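Local coordinates for putative methyltransferase protein (Bacteroides fragilis, PDB 5BP9) that binds S-adenosyl-L-homocysteine, the spent form of the methyl donor S-adenosylmethionine, and probably acts as an S-adenosylmethionine-dependent methyltransferase, at residues 42-48 / 131-135; 54-59 / 137-142; 82-86 / 112-116; 165-171 / 197-202. One frame throughout, in Å; residues are numbered along the deposited sequence.

Contact 1. Residues 42-48 / 131-135. With SAH (S-adenosyl-L-homocysteine), chain D.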
# COMPACT_ATOMS: atom_id res chain seq x y z
N LEU A 42 -2.59 -2.15 -15.40
CA LEU A 42 -1.24 -1.73 -15.06
C LEU A 42 -1.06 -0.27 -15.50
O LEU A 42 -1.85 0.24 -16.34
CB LEU A 42 -0.22 -2.61 -15.78
CG LEU A 42 -0.29 -4.12 -15.47
CD1 LEU A 42 0.71 -4.87 -16.31
CD2 LEU A 42 -0.04 -4.35 -13.98
N LEU A 43 -0.07 0.41 -14.93
CA LEU A 43 0.20 1.79 -15.37
C LEU A 43 1.12 1.78 -16.59
O LEU A 43 2.13 1.13 -16.59
CB LEU A 43 0.88 2.61 -14.27
CG LEU A 43 0.20 2.64 -12.92
CD1 LEU A 43 1.01 3.49 -11.95
CD2 LEU A 43 -1.22 3.16 -13.01
N PRO A 44 0.73 2.56 -17.64
CA PRO A 44 1.71 2.75 -18.71
C PRO A 44 2.84 3.64 -18.22
O PRO A 44 2.58 4.53 -17.44
CB PRO A 44 0.93 3.45 -19.83
CG PRO A 44 -0.33 3.91 -19.25
CD PRO A 44 -0.53 3.30 -17.89
N ALA A 45 4.07 3.40 -18.67
CA ALA A 45 5.23 4.17 -18.21
C ALA A 45 5.06 5.67 -18.46
O ALA A 45 5.52 6.49 -17.66
CB ALA A 45 6.50 3.66 -18.87
N GLU A 46 4.38 6.02 -19.55
CA GLU A 46 4.12 7.41 -19.90
C GLU A 46 3.13 8.11 -18.96
O GLU A 46 3.02 9.33 -18.99
CB GLU A 46 3.64 7.53 -21.36
CG GLU A 46 2.34 6.78 -21.70
CD GLU A 46 2.54 5.38 -22.31
OE1 GLU A 46 1.64 4.97 -23.10
OE2 GLU A 46 3.55 4.69 -21.99
N LYS A 47 2.41 7.33 -18.14
CA LYS A 47 1.46 7.86 -17.15
C LYS A 47 1.79 7.27 -15.76
O LYS A 47 0.89 6.96 -14.97
CB LYS A 47 -0.00 7.57 -17.56
CG LYS A 47 -0.42 8.20 -18.87
CD LYS A 47 -1.83 7.78 -19.27
CE LYS A 47 -2.20 8.39 -20.61
NZ LYS A 47 -3.44 7.83 -21.21
N ASP A 48 3.09 7.18 -15.46
CA ASP A 48 3.58 6.59 -14.21
C ASP A 48 4.45 7.61 -13.48
O ASP A 48 5.70 7.50 -13.45
CB ASP A 48 4.36 5.30 -14.49
CG ASP A 48 4.91 4.65 -13.24
OD1 ASP A 48 4.49 5.03 -12.09
OD2 ASP A 48 5.79 3.79 -13.41
N ILE A 131 2.01 -2.19 -9.73
CA ILE A 131 1.48 -1.91 -11.08
C ILE A 131 2.34 -0.92 -11.87
O ILE A 131 2.12 -0.76 -13.07
CB ILE A 131 0.03 -1.41 -11.04
CG1 ILE A 131 -0.10 -0.13 -10.19
CG2 ILE A 131 -0.90 -2.53 -10.54
CD1 ILE A 131 -1.48 0.52 -10.23
N SER A 132 3.30 -0.26 -11.21
CA SER A 132 4.17 0.75 -11.82
C SER A 132 5.34 0.07 -12.54
O SER A 132 6.16 -0.57 -11.87
CB SER A 132 4.71 1.70 -10.76
OG SER A 132 5.83 2.43 -11.26
N PRO A 133 5.48 0.27 -13.86
CA PRO A 133 6.59 -0.43 -14.53
C PRO A 133 7.95 0.09 -14.14
O PRO A 133 8.90 -0.70 -14.00
CB PRO A 133 6.31 -0.20 -16.02
CG PRO A 133 5.49 1.04 -16.05
CD PRO A 133 4.65 1.01 -14.82
N LEU A 134 8.06 1.40 -13.93
CA LEU A 134 9.33 2.00 -13.58
C LEU A 134 9.74 1.66 -12.14
O LEU A 134 10.94 1.54 -11.83
CB LEU A 134 9.30 3.51 -13.84
CG LEU A 134 9.26 3.91 -15.31
CD1 LEU A 134 8.86 5.36 -15.51
CD2 LEU A 134 10.61 3.62 -15.96
N SER A 135 8.76 1.49 -11.24
CA SER A 135 9.04 1.04 -9.89
C SER A 135 9.60 -0.37 -9.89
O SER A 135 10.58 -0.65 -9.21
CB SER A 135 7.81 1.13 -9.01
OG SER A 135 7.34 2.47 -8.90
N SAH D . 4.77 0.40 -0.22
CA SAH D . 5.57 1.52 -0.84
CB SAH D . 4.78 2.40 -1.83
CG SAH D . 3.46 2.97 -1.30
SD SAH D . 2.63 3.88 -2.57
C SAH D . 6.15 2.41 0.22
O SAH D . 5.88 2.24 1.41
OXT SAH D . 6.92 3.34 -0.03
C5' SAH D . 1.45 2.69 -3.17
C4' SAH D . 2.04 1.77 -4.23
O4' SAH D . 1.03 0.79 -4.58
C3' SAH D . 2.46 2.42 -5.55
O3' SAH D . 3.81 2.03 -5.88
C2' SAH D . 1.43 1.92 -6.56
O2' SAH D . 1.87 1.86 -7.90
C1' SAH D . 1.06 0.56 -6.00
N9 SAH D . -0.24 0.00 -6.38
C8 SAH D . -1.40 0.67 -6.49
N7 SAH D . -2.42 -0.08 -6.78
C5 SAH D . -1.89 -1.35 -6.86
C6 SAH D . -2.45 -2.61 -7.14
N6 SAH D . -3.75 -2.79 -7.40
N1 SAH D . -1.62 -3.69 -7.15
C2 SAH D . -0.31 -3.51 -6.89
N3 SAH D . 0.32 -2.35 -6.61
C4 SAH D . -0.52 -1.30 -6.62
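A buried carboxylate, that of Asp48, reaches across to the start of another helix and grips the very serine that caps it. Ser132 OG donates to Asp48 OD2 over 2.5 Å, arriving on the syn side of the carboxylate, and the same oxygen accepts a weak bond from Leu134 N at 3.3 Å. Ser132 OG in turn receives Ser135 N at 3.1 Å, so one hydroxyl links the first turn of helix 133-142 to the acid. Asp48 is itself an N-cap: its OD1 holds Gly51 N at the start of helix 49-60, and CG, anti to the backbone N (chi1 179°), carries OD2 over to Ser132. Between the loops, Leu43 N bonds to Ile131 O at 3.1 Å, coming from above the carbonyl plane. Leu43 CG lies 3.8 Å from Ile131 CD1, while Ala45 CB rests on Pro133 CG at 4.0 Å. Leu42 CD2 touches the other branch of Ile131, CG2. These leucines back the residue; from its far side Ile131 meets the cofactor product, with CD1 3.6 Å from SAH N7 and CG2 packed on the six-membered part of the adenine. Next to Asp130, which binds SAH through OD2, this is the adenosine end of the cofactor pocket of a Rossmann-like fold, as in the S-adenosylmethionine-dependent methyltransferases, where strand 125-130 of the central sheet hands over to helix 133-142.

Contact 2. Residues 54-59 / 137-142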
# COMPACT_ATOMS: atom_id res chain seq x y z
N ILE A 54 10.93 7.80 -8.84
CA ILE A 54 11.77 6.75 -8.27
C ILE A 54 12.92 6.43 -9.22
O ILE A 54 14.07 6.30 -8.76
CB ILE A 54 10.90 5.48 -7.94
CG1 ILE A 54 10.04 5.77 -6.70
CG2 ILE A 54 11.75 4.21 -7.72
CD1 ILE A 54 8.92 4.77 -6.45
N ALA A 55 12.62 6.28 -10.51
CA ALA A 55 13.67 5.98 -11.51
C ALA A 55 14.68 7.10 -11.67
O ALA A 55 15.90 6.84 -11.71
CB ALA A 55 13.02 5.61 -12.84
N ASP A 56 14.23 8.35 -11.67
CA ASP A 56 15.17 9.47 -11.70
C ASP A 56 16.13 9.43 -10.52
O ASP A 56 17.35 9.58 -10.69
CB ASP A 56 14.43 10.81 -11.69
CG ASP A 56 14.38 11.46 -13.02
OD1 ASP A 56 14.80 10.86 -14.04
OD2 ASP A 56 13.87 12.60 -13.03
N PHE A 57 15.58 9.23 -9.33
CA PHE A 57 16.39 9.21 -8.12
C PHE A 57 17.36 8.03 -8.11
O PHE A 57 18.53 8.15 -7.70
CB PHE A 57 15.52 9.18 -6.87
CG PHE A 57 16.29 9.43 -5.60
CD1 PHE A 57 16.60 10.73 -5.22
CD2 PHE A 57 16.71 8.38 -4.80
CE1 PHE A 57 17.31 10.97 -4.06
CE2 PHE A 57 17.42 8.62 -3.64
CZ PHE A 57 17.72 9.92 -3.27
N TYR A 58 16.89 6.87 -8.56
CA TYR A 58 17.75 5.70 -8.59
C TYR A 58 18.91 5.90 -9.58
O TYR A 58 20.07 5.60 -9.27
CB TYR A 58 16.96 4.43 -8.95
CG TYR A 58 17.92 3.26 -9.08
CD1 TYR A 58 18.50 2.71 -7.94
CD2 TYR A 58 18.31 2.81 -10.31
CE1 TYR A 58 19.43 1.69 -8.04
CE2 TYR A 58 19.25 1.78 -10.43
CZ TYR A 58 19.79 1.23 -9.30
OH TYR A 58 20.71 0.22 -9.41
N HIS A 59 18.59 6.35 -10.79
CA HIS A 59 19.61 6.46 -11.83
C HIS A 59 20.51 7.67 -11.61
O HIS A 59 21.71 7.58 -11.92
CB HIS A 59 18.97 6.48 -13.22
CG HIS A 59 18.31 5.19 -13.61
ND1 HIS A 59 19.03 4.03 -13.85
CD2 HIS A 59 17.01 4.88 -13.84
CE1 HIS A 59 18.19 3.06 -14.18
NE2 HIS A 59 16.96 3.55 -14.17
N GLU A 137 11.17 -1.81 -12.39
CA GLU A 137 12.53 -1.67 -12.95
C GLU A 137 13.53 -1.39 -11.86
O GLU A 137 14.54 -2.06 -11.75
CB GLU A 137 12.60 -0.49 -13.97
CG GLU A 137 13.99 0.08 -14.27
CD GLU A 137 13.97 1.19 -15.32
OE1 GLU A 137 14.64 2.22 -15.07
OE2 GLU A 137 13.28 1.00 -16.36
N VAL A 138 13.24 -0.36 -11.07
CA VAL A 138 14.12 0.05 -10.00
C VAL A 138 14.32 -1.03 -8.97
O VAL A 138 15.45 -1.29 -8.56
CB VAL A 138 13.66 1.39 -9.37
CG1 VAL A 138 14.38 1.71 -8.05
CG2 VAL A 138 13.86 2.51 -10.39
N MSE A 139 13.23 -1.67 -8.54
CA MSE A 139 13.34 -2.78 -7.61
C MSE A 139 14.31 -3.83 -8.11
O MSE A 139 15.15 -4.32 -7.34
CB MSE A 139 12.00 -3.48 -7.32
CG MSE A 139 11.15 -2.56 -6.45
SE MSE A 139 9.68 -3.56 -5.65
CE MSE A 139 8.40 -3.12 -7.05
N LYS A 140 14.20 -4.20 -9.39
CA LYS A 140 15.09 -5.24 -9.92
C LYS A 140 16.54 -4.81 -9.88
O LYS A 140 17.44 -5.56 -9.44
CB LYS A 140 14.66 -5.62 -11.33
CG LYS A 140 13.33 -6.34 -11.41
CD LYS A 140 12.94 -6.66 -12.84
CE LYS A 140 11.66 -7.45 -12.98
NZ LYS A 140 11.71 -8.80 -12.36
N LEU A 141 16.78 -3.58 -10.29
CA LEU A 141 18.14 -3.05 -10.33
C LEU A 141 18.75 -2.84 -8.96
O LEU A 141 19.99 -2.96 -8.80
CB LEU A 141 18.19 -1.78 -11.20
CG LEU A 141 17.78 -1.94 -12.67
CD1 LEU A 141 17.74 -0.59 -13.38
CD2 LEU A 141 18.69 -2.91 -13.40
N ARG A 142 17.91 -2.60 -7.95
CA ARG A 142 18.35 -2.50 -6.54
C ARG A 142 18.62 -3.85 -5.87
O ARG A 142 19.15 -3.89 -4.74
CB ARG A 142 17.35 -1.73 -5.69
CG ARG A 142 17.23 -0.28 -6.08
CD ARG A 142 16.25 0.43 -5.15
NE ARG A 142 16.88 0.77 -3.88
CZ ARG A 142 16.25 1.11 -2.75
NH1 ARG A 142 14.92 1.13 -2.67
NH2 ARG A 142 16.97 1.41 -1.68
O HOH W 1 21.74 -0.83 -7.15
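Two helices packed nearly side by side, 49-60 near the N terminus and 133-142 of the Rossmann-like domain, meet here with their short axes 10.1 Å apart and 27° from parallel. Val138 is the apolar centre. Its CG1 lies 3.6 Å from Ile54 CG2, and its CG2 sits over the backbone of Ala55, 3.7 Å from CA. Farther along, the Tyr58 ring, swung out with CG anti to the backbone N (chi1 175°), lies across Leu141 and Arg142, which both meet it from one side of its plane: Tyr58 CE2 is 3.8 Å from Leu141 CB, and CE1 is 3.5 Å from Arg142 CG. One water joins the two helices at the end of the ring, 2.7 Å from Tyr58 OH, and donates to Leu141 O. On another flank His59 NE2 donates to Glu137 OE1 at 2.8 Å in an almost straight bond. The acceptor lies in the imidazole plane, but the carboxylate is turned 66° from it; Tyr58 CD2 lies over one face of the same imidazole. Beyond the pair, Arg142 turns its guanidinium to Ser112 O in the loop before helix 114-121, and Met139, pointing away from helix 49-60, packs on strand 125-130, so helix 133-142 is held between that strand and the N-terminal helix.

Contact 3. Residues 82-86 / 112-116. With SAH (S-adenosyl-L-homocysteine), chain D.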
# COMPACT_ATOMS: atom_id res chain seq x y z
N GLN A 82 12.39 9.94 0.68
CA GLN A 82 11.70 9.13 1.71
C GLN A 82 11.10 7.83 1.15
O GLN A 82 10.92 6.87 1.89
CB GLN A 82 10.60 9.96 2.40
N LEU A 83 10.81 7.81 -0.15
CA LEU A 83 10.41 6.56 -0.82
C LEU A 83 11.51 5.51 -0.85
O LEU A 83 11.22 4.34 -1.12
CB LEU A 83 9.94 6.86 -2.25
CG LEU A 83 8.70 7.75 -2.37
CD1 LEU A 83 8.40 8.09 -3.82
CD2 LEU A 83 7.48 7.12 -1.70
N PHE A 84 12.76 5.94 -0.61
CA PHE A 84 13.96 5.08 -0.46
C PHE A 84 14.46 4.91 0.99
O PHE A 84 15.66 4.65 1.21
CB PHE A 84 15.10 5.67 -1.28
CG PHE A 84 14.90 5.57 -2.77
CD1 PHE A 84 14.02 6.41 -3.43
CD2 PHE A 84 15.65 4.66 -3.51
CE1 PHE A 84 13.86 6.32 -4.80
CE2 PHE A 84 15.49 4.55 -4.88
CZ PHE A 84 14.60 5.39 -5.52
N ARG A 85 13.58 5.04 1.97
CA ARG A 85 13.95 4.83 3.39
C ARG A 85 14.39 3.38 3.69
O ARG A 85 13.73 2.41 3.28
CB ARG A 85 12.78 5.21 4.31
CG ARG A 85 11.56 4.30 4.18
CD ARG A 85 10.32 4.99 4.72
NE ARG A 85 9.07 4.25 4.52
CZ ARG A 85 8.42 4.12 3.36
NH1 ARG A 85 8.88 4.65 2.22
NH2 ARG A 85 7.27 3.43 3.32
N LYS A 86 15.50 3.25 4.43
CA LYS A 86 16.07 1.94 4.83
C LYS A 86 15.41 1.42 6.11
O LYS A 86 14.92 2.20 6.94
CB LYS A 86 17.56 2.05 5.01
N SER A 112 9.56 1.49 -4.36
CA SER A 112 11.01 1.42 -4.61
C SER A 112 11.66 0.14 -4.14
O SER A 112 12.84 -0.06 -4.41
CB SER A 112 11.74 2.59 -3.93
OG SER A 112 11.73 2.37 -2.53
N GLY A 113 10.93 -0.71 -3.42
CA GLY A 113 11.48 -1.96 -2.87
C GLY A 113 12.09 -1.86 -1.49
O GLY A 113 12.70 -2.84 -1.03
N CYS A 114 11.89 -0.74 -0.80
CA CYS A 114 12.47 -0.54 0.51
C CYS A 114 12.12 -1.65 1.50
O CYS A 114 13.02 -2.16 2.19
CB CYS A 114 12.08 0.85 1.07
SG CYS A 114 10.30 1.21 1.32
N HIS A 115 10.84 -2.03 1.58
CA HIS A 115 10.43 -3.06 2.51
C HIS A 115 11.00 -4.40 2.07
O HIS A 115 11.55 -5.13 2.90
CB HIS A 115 8.92 -3.13 2.67
CG HIS A 115 8.33 -1.88 3.25
ND1 HIS A 115 7.23 -1.25 2.71
CD2 HIS A 115 8.71 -1.14 4.31
CE1 HIS A 115 6.96 -0.18 3.42
NE2 HIS A 115 7.85 -0.08 4.39
N ALA A 116 10.91 -4.69 0.77
CA ALA A 116 11.40 -5.96 0.24
C ALA A 116 12.89 -6.13 0.51
O ALA A 116 13.31 -7.20 0.96
CB ALA A 116 11.10 -6.09 -1.24
N SAH D . 4.77 0.40 -0.22
CA SAH D . 5.57 1.52 -0.84
CB SAH D . 4.78 2.40 -1.83
CG SAH D . 3.46 2.97 -1.30
SD SAH D . 2.63 3.88 -2.57
C SAH D . 6.15 2.41 0.22
O SAH D . 5.88 2.24 1.41
OXT SAH D . 6.92 3.34 -0.03
C5' SAH D . 1.45 2.69 -3.17
C4' SAH D . 2.04 1.77 -4.23
O4' SAH D . 1.03 0.79 -4.58
C3' SAH D . 2.46 2.42 -5.55
O3' SAH D . 3.81 2.03 -5.88
C2' SAH D . 1.43 1.92 -6.56
O2' SAH D . 1.87 1.86 -7.90
C1' SAH D . 1.06 0.56 -6.00
N9 SAH D . -0.24 0.00 -6.38
C8 SAH D . -1.40 0.67 -6.49
N7 SAH D . -2.42 -0.08 -6.78
C5 SAH D . -1.89 -1.35 -6.86
C6 SAH D . -2.45 -2.61 -7.14
N6 SAH D . -3.75 -2.79 -7.40
N1 SAH D . -1.62 -3.69 -7.15
C2 SAH D . -0.31 -3.51 -6.89
N3 SAH D . 0.32 -2.35 -6.61
C4 SAH D . -0.52 -1.30 -6.62
O HOH W 2 8.50 3.25 -2.26
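Ser112 and Leu83 make the tight part of this contact: Ser112 OG donates to Leu83 O over only 2.5 Å, a very short bond. The hydroxyl is placed there by a chi1 of 71°, which sets OG between the backbone N and carbonyl carbon. On the same residue CB stands almost on the ring normal of Phe84, 4.2 Å from the centroid, in a CH-pi contact over the face. Nearby, Cys114 CB presses to 3.2 Å from Arg85 O, and its SG lies over one face of the Arg85 guanidinium, offset toward the rim. The looser side, facing the ligand, is bridged by a water. It accepts from Ser112 N and donates to Leu83 O and SAH OXT, so Leu83 O is held by both the Ser112 hydroxyl and the water, which carries the link on to the ligand. The Arg85 chain, extended from CG to NE, brings both terminal nitrogens to the carboxylate of the homocysteine: NH2 donates to SAH O at 2.6 Å, close to the guanidinium plane, and NH1 to SAH OXT at 3.3 Å. NH1 also donates to Gln82 O, and NH2 also forms a salt bridge with Glu94. That acid accepts from His115 NE2 as well, and His115 CE1 approaches SAH O to 3.3 Å. Residues 112-116 end the turn after strand 104-108 and begin helix 114-121, Gly113 at the N-cap, consistent with the glycine-containing cofactor loop of a Rossmann-type fold; residues 82-86 run across it ahead of helix 92-100, and Ile54 of helix 49-60 touches Leu83, Phe84 and Ser112 alike.

Contact 4. Residues 165-171 / 197-202. With SAH (S-adenosyl-L-homocysteine), chain D.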
# COMPACT_ATOMS: atom_id res chain seq x y z
N LEU A 165 1.85 -8.11 3.31
CA LEU A 165 2.15 -6.77 3.84
C LEU A 165 1.51 -5.70 2.98
O LEU A 165 1.77 -5.64 1.78
CB LEU A 165 3.65 -6.51 3.88
CG LEU A 165 4.50 -7.38 4.79
CD1 LEU A 165 5.96 -7.01 4.64
CD2 LEU A 165 4.05 -7.21 6.23
N MSE A 166 0.66 -4.88 3.61
CA MSE A 166 0.07 -3.72 2.95
C MSE A 166 0.36 -2.53 3.79
O MSE A 166 -0.36 -2.21 4.76
CB MSE A 166 -1.39 -4.01 2.79
CG MSE A 166 -1.53 -5.17 1.82
SE MSE A 166 -3.40 -5.66 1.58
CE MSE A 166 -3.80 -4.27 0.23
N LEU A 167 1.47 -1.87 3.46
CA LEU A 167 2.05 -0.80 4.29
C LEU A 167 2.09 0.55 3.57
O LEU A 167 2.06 0.60 2.35
CB LEU A 167 3.44 -1.21 4.74
CG LEU A 167 3.51 -2.50 5.57
CD1 LEU A 167 4.98 -2.80 5.88
CD2 LEU A 167 2.69 -2.43 6.83
N MSE A 168 2.18 1.60 4.37
CA MSE A 168 2.14 3.00 3.93
C MSE A 168 0.73 3.31 3.47
O MSE A 168 0.46 3.54 2.27
CB MSE A 168 3.22 3.29 2.90
CG MSE A 168 3.62 4.76 2.98
SE MSE A 168 2.05 5.90 2.62
CE MSE A 168 2.95 7.61 3.04
N ASN A 169 -0.17 3.36 4.44
CA ASN A 169 -1.59 3.35 4.17
C ASN A 169 -1.95 2.20 3.26
O ASN A 169 -2.40 2.39 2.11
CB ASN A 169 -2.13 4.68 3.61
CG ASN A 169 -3.62 4.73 3.70
OD1 ASN A 169 -4.17 4.53 4.78
ND2 ASN A 169 -4.31 4.95 2.57
N GLY A 170 -1.75 1.00 3.78
CA GLY A 170 -1.98 -0.22 3.07
C GLY A 170 -3.39 -0.43 2.59
O GLY A 170 -3.60 -1.12 1.61
N SER A 171 -4.36 0.19 3.26
CA SER A 171 -5.73 0.13 2.80
C SER A 171 -5.94 0.83 1.45
O SER A 171 -6.92 0.57 0.77
CB SER A 171 -6.64 0.77 3.84
OG SER A 171 -6.21 2.06 4.15
N ILE A 197 -2.51 -10.94 7.25
CA ILE A 197 -2.28 -9.69 6.54
C ILE A 197 -1.93 -8.67 7.62
O ILE A 197 -2.64 -8.57 8.63
CB ILE A 197 -3.56 -9.21 5.85
CG1 ILE A 197 -4.10 -10.26 4.88
CG2 ILE A 197 -3.31 -7.90 5.11
CD1 ILE A 197 -5.60 -10.23 4.76
N LEU A 198 -0.86 -7.91 7.38
CA LEU A 198 -0.48 -6.79 8.24
C LEU A 198 -0.70 -5.52 7.43
O LEU A 198 -0.10 -5.33 6.37
CB LEU A 198 0.98 -6.93 8.69
CG LEU A 198 1.26 -8.19 9.50
CD1 LEU A 198 2.77 -8.32 9.75
CD2 LEU A 198 0.50 -8.21 10.81
N MSE A 199 -1.58 -4.66 7.92
CA MSE A 199 -2.04 -3.46 7.19
C MSE A 199 -2.07 -2.28 8.10
O MSE A 199 -2.62 -2.36 9.19
CB MSE A 199 -3.47 -3.71 6.67
CG MSE A 199 -4.09 -2.50 5.92
SE MSE A 199 -6.01 -2.79 5.56
CE MSE A 199 -5.46 -3.77 3.99
N ASP A 200 -1.51 -1.16 7.65
CA ASP A 200 -1.64 0.09 8.38
C ASP A 200 -2.63 1.01 7.67
O ASP A 200 -2.81 0.95 6.46
CB ASP A 200 -0.30 0.77 8.55
CG ASP A 200 0.18 1.41 7.28
OD1 ASP A 200 0.24 0.74 6.25
OD2 ASP A 200 0.43 2.61 7.26
N SER A 201 -3.30 1.83 8.46
CA SER A 201 -4.12 2.92 7.92
C SER A 201 -4.25 4.03 8.96
O SER A 201 -3.53 4.06 9.95
CB SER A 201 -5.49 2.39 7.47
OG SER A 201 -6.12 3.33 6.60
N SER A 202 -5.21 4.91 8.73
CA SER A 202 -5.43 6.12 9.53
C SER A 202 -6.91 6.41 9.61
O SER A 202 -7.62 6.19 8.63
CB SER A 202 -4.73 7.35 8.91
OG SER A 202 -3.34 7.25 8.98
N SAH D . 4.77 0.40 -0.22
CA SAH D . 5.57 1.52 -0.84
CB SAH D . 4.78 2.40 -1.83
CG SAH D . 3.46 2.97 -1.30
SD SAH D . 2.63 3.88 -2.57
C SAH D . 6.15 2.41 0.22
O SAH D . 5.88 2.24 1.41
OXT SAH D . 6.92 3.34 -0.03
C5' SAH D . 1.45 2.69 -3.17
C4' SAH D . 2.04 1.77 -4.23
O4' SAH D . 1.03 0.79 -4.58
C3' SAH D . 2.46 2.42 -5.55
O3' SAH D . 3.81 2.03 -5.88
C2' SAH D . 1.43 1.92 -6.56
O2' SAH D . 1.87 1.86 -7.90
C1' SAH D . 1.06 0.56 -6.00
N9 SAH D . -0.24 0.00 -6.38
C8 SAH D . -1.40 0.67 -6.49
N7 SAH D . -2.42 -0.08 -6.78
C5 SAH D . -1.89 -1.35 -6.86
C6 SAH D . -2.45 -2.61 -7.14
N6 SAH D . -3.75 -2.79 -7.40
N1 SAH D . -1.62 -3.69 -7.15
C2 SAH D . -0.31 -3.51 -6.89
N3 SAH D . 0.32 -2.35 -6.61
C4 SAH D . -0.52 -1.30 -6.62
O HOH W 3 -2.59 6.05 6.78
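Strands 161-166 and 195-202 run parallel, Met166 N donating to Leu198 O at 2.9 Å and Asp200 N to Met166 O at 3.3 Å, before the first chain leaves the sheet in a loop. Joined through helix 180-190, they form a beta-alpha-beta unit of the Rossmann-like methyltransferase core. On one face Leu165 CD2 lies 3.9 Å from Leu198 CD1; on the other, the selenomethionines Met166 and Met199 lie side by side against Phe183 of helix 180-190. Where the strand pairing ends, Asp200 takes over. Its chi1 of 75° folds the carboxylate back over the departing loop, where OD2 accepts Asn169 N on its syn side and OD1 accepts Gly170 N from above the carboxylate plane. This grip helps hold the tight bend at 168-169, both residues having positive phi, beside the SAH carboxylate: Met168 CB lies close to SAH O in the conformer described. Ser171 OG and Asn169 ND2 both turn to Leu244 O. At the far end Ser201 OG donates to Asn169 OD1 at 2.9 Å, and a water gives that oxygen a second hydrogen while sitting 2.6 Å from Ser202 OG.

In the fold
From the N terminus, the loop 42-48 and helix 49-60 supply the first halves of contacts 1 and 2, whose partners come some eighty residues later, at the start of and along helix 133-142; the two loops therefore cross, and their atoms touch. Contact 3 is nested inside both, closing a short loop that contains helix 92-100 and strand 104-108. It touches contact 2 through Arg142 and Ser112. Contact 4 follows in series, joining neighbouring strands deep in the sheet, and meets contact 3 through Met168 and Leu167. Contacts 1, 3 and 4 all border the ligand, so the N-terminal segment, the cofactor loop and the central strands converge on one pocket.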